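Local coordinates for uncharacterized protein (Parabacteroides merdae ATCC 43184, PDB 4OPW) that is of uncharacterised function but, as a putative adhesin with an auto-transporter adhesin head domain, probably takes part in cell adhesion, at residues P41-T46 and F79-N84. Numbering follows the deposited sequence.
Sequences PHIEIT and FIVKTN
The Phe79 ring stands obliquely beside Ile45, CE1 lying 4.2 Å from Ile45 CG2; with CG anti to the backbone N (chi1 -168°), the ring swings back nearer to strand 42-46, and the ring of Phe68 meets it with planes at about 45°. The His42 side chain instead leads away from strand 80-85 and touches Lys15 and Thr17 of strand 11-17. A third flat group, the Asn84 carboxamide, lies against Pro41, its OD1 receiving the N-H of His42 at 3.1 Å, nearly straight and in the carbonyl plane. Asparagine suits this place: its side-chain carbonyl can act as a main-chain acceptor would, as it seems to do here, while ND2 serves Ser37 OG and Ser39 O. Next to it, Thr83 OG1, anti to the backbone N (chi1 -167°), donates to His42 O at 2.7 Å from above the carbonyl plane. Beyond, Glu44 with Lys82 and Thr46 with Ile80 are antiparallel hydrogen-bonded pairs, Glu44 N reaching Lys82 O at 2.8 Å. Beta-branched Ile43, Ile45 and Val81 fill the buried face near the N-terminal end of a beta-solenoid-like fold: the Val81 methyls part, CG1 to Ile43 CD1 (3.8 Å) and CG2 to Ile45 CD1 (3.7 Å), and Val66 touches Ile43, Val81 and Phe79. On the more open face Glu44 and Lys82 run side by side, OE1 resting 3.6 Å from Lys82 CD but 4.8 Å from NZ, so charge attraction is probably modest. Four main-chain bonds thus set the register, the aliphatic face adds apolar contact, and Asn84 and Thr83 carry the bonding on to His42 N and O.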
loop_
_atom_site.group_PDB
_atom_site.type_symbol
_atom_site.label_atom_id
_atom_site.label_comp_id
_atom_site.label_asym_id
_atom_site.label_seq_id
_atom_site.Cartn_x
_atom_site.Cartn_y
_atom_site.Cartn_z
ATOM N N PRO A 41 23.290 2.689 0.877
ATOM C CA PRO A 41 22.066 3.403 0.509
ATOM C C PRO A 41 22.324 4.761 -0.132
ATOM O O PRO A 41 23.174 5.557 0.315
ATOM C CB PRO A 41 21.311 3.545 1.833
ATOM C CG PRO A 41 21.886 2.457 2.712
ATOM C CD PRO A 41 23.343 2.430 2.327
ATOM N N HIS A 42 21.598 4.982 -1.230
ATOM C CA HIS A 42 21.579 6.235 -1.967
ATOM C C HIS A 42 20.145 6.689 -2.170
ATOM O O HIS A 42 19.208 5.883 -2.085
ATOM C CB HIS A 42 22.280 6.106 -3.333
ATOM C CG HIS A 42 23.769 5.993 -3.238
ATOM N ND1 HIS A 42 24.390 4.763 -3.136
ATOM C CD2 HIS A 42 24.716 6.960 -3.259
ATOM C CE1 HIS A 42 25.692 5.013 -3.079
ATOM N NE2 HIS A 42 25.940 6.320 -3.140
ATOM N N ILE A 43 19.981 7.986 -2.465
ATOM C CA ILE A 43 18.699 8.563 -2.846
ATOM C C ILE A 43 18.941 9.380 -4.117
ATOM O O ILE A 43 19.873 10.186 -4.183
ATOM C CB ILE A 43 17.962 9.332 -1.721
ATOM C CG1 ILE A 43 16.525 9.740 -2.165
ATOM C CG2 ILE A 43 18.778 10.514 -1.160
ATOM C CD1 ILE A 43 15.544 9.988 -1.004
ATOM N N GLU A 44 18.128 9.112 -5.133
ATOM C CA GLU A 44 18.206 9.778 -6.422
ATOM C C GLU A 44 16.906 10.541 -6.629
ATOM O O GLU A 44 15.819 9.948 -6.571
ATOM C CB GLU A 44 18.447 8.707 -7.501
ATOM C CG GLU A 44 18.845 9.256 -8.851
ATOM C CD GLU A 44 19.297 8.179 -9.816
ATOM O OE1 GLU A 44 18.540 7.205 -10.028
ATOM O OE2 GLU A 44 20.405 8.322 -10.381
ATOM N N ILE A 45 17.025 11.869 -6.831
ATOM C CA ILE A 45 15.891 12.780 -7.006
ATOM C C ILE A 45 15.892 13.366 -8.398
ATOM O O ILE A 45 16.896 13.967 -8.807
ATOM C CB ILE A 45 15.913 13.951 -5.947
ATOM C CG1 ILE A 45 16.016 13.461 -4.493
ATOM C CG2 ILE A 45 14.739 14.970 -6.143
ATOM C CD1 ILE A 45 14.782 12.660 -3.953
ATOM N N THR A 46 14.746 13.254 -9.093
ATOM C CA THR A 46 14.508 13.919 -10.373
ATOM C C THR A 46 13.376 14.923 -10.159
ATOM O O THR A 46 12.265 14.536 -9.767
ATOM C CB THR A 46 14.190 12.926 -11.510
ATOM O OG1 THR A 46 15.236 11.974 -11.582
ATOM C CG2 THR A 46 14.043 13.624 -12.870
ATOM N N PHE A 79 8.318 14.507 -10.133
ATOM C CA PHE A 79 9.100 14.350 -8.906
ATOM C C PHE A 79 9.315 12.842 -8.717
ATOM O O PHE A 79 8.373 12.117 -8.379
ATOM C CB PHE A 79 8.375 15.016 -7.725
ATOM C CG PHE A 79 9.107 15.220 -6.412
ATOM C CD1 PHE A 79 10.165 14.394 -6.047
ATOM C CD2 PHE A 79 8.664 16.167 -5.495
ATOM C CE1 PHE A 79 10.816 14.567 -4.824
ATOM C CE2 PHE A 79 9.313 16.342 -4.272
ATOM C CZ PHE A 79 10.383 15.540 -3.943
ATOM N N ILE A 80 10.536 12.369 -9.036
ATOM C CA ILE A 80 10.878 10.952 -8.937
ATOM C C ILE A 80 11.884 10.748 -7.822
ATOM O O ILE A 80 12.865 11.482 -7.727
ATOM C CB ILE A 80 11.444 10.377 -10.285
ATOM C CG1 ILE A 80 10.553 10.731 -11.506
ATOM C CG2 ILE A 80 11.680 8.839 -10.189
ATOM C CD1 ILE A 80 11.225 10.369 -12.887
ATOM N N VAL A 81 11.630 9.737 -6.987
ATOM C CA VAL A 81 12.515 9.332 -5.904
ATOM C C VAL A 81 12.931 7.884 -6.169
ATOM O O VAL A 81 12.071 7.032 -6.418
ATOM C CB VAL A 81 11.852 9.499 -4.508
ATOM C CG1 VAL A 81 12.777 8.989 -3.387
ATOM C CG2 VAL A 81 11.471 10.953 -4.266
ATOM N N LYS A 82 14.245 7.610 -6.163
ATOM C CA LYS A 82 14.760 6.251 -6.276
ATOM C C LYS A 82 15.678 6.014 -5.075
ATOM O O LYS A 82 16.679 6.715 -4.939
ATOM C CB LYS A 82 15.494 6.010 -7.605
ATOM C CG LYS A 82 15.926 4.547 -7.758
ATOM C CD LYS A 82 16.717 4.288 -9.031
ATOM C CE LYS A 82 17.464 2.983 -8.926
ATOM N NZ LYS A 82 17.856 2.454 -10.256
ATOM N N THR A 83 15.337 5.058 -4.182
ATOM C CA THR A 83 16.195 4.852 -3.004
ATOM C C THR A 83 16.158 3.384 -2.563
ATOM O O THR A 83 15.389 2.588 -3.100
ATOM C CB THR A 83 15.797 5.828 -1.872
ATOM O OG1 THR A 83 16.798 5.836 -0.858
ATOM C CG2 THR A 83 14.415 5.541 -1.293
ATOM N N ASN A 84 17.013 3.026 -1.615
ATOM C CA ASN A 84 17.096 1.662 -1.109
ATOM C C ASN A 84 17.426 1.675 0.383
ATOM O O ASN A 84 17.981 2.661 0.897
ATOM C CB ASN A 84 18.166 0.844 -1.895
ATOM C CG ASN A 84 19.591 1.244 -1.592
ATOM O OD1 ASN A 84 20.022 2.360 -1.909
ATOM N ND2 ASN A 84 20.357 0.346 -0.951
#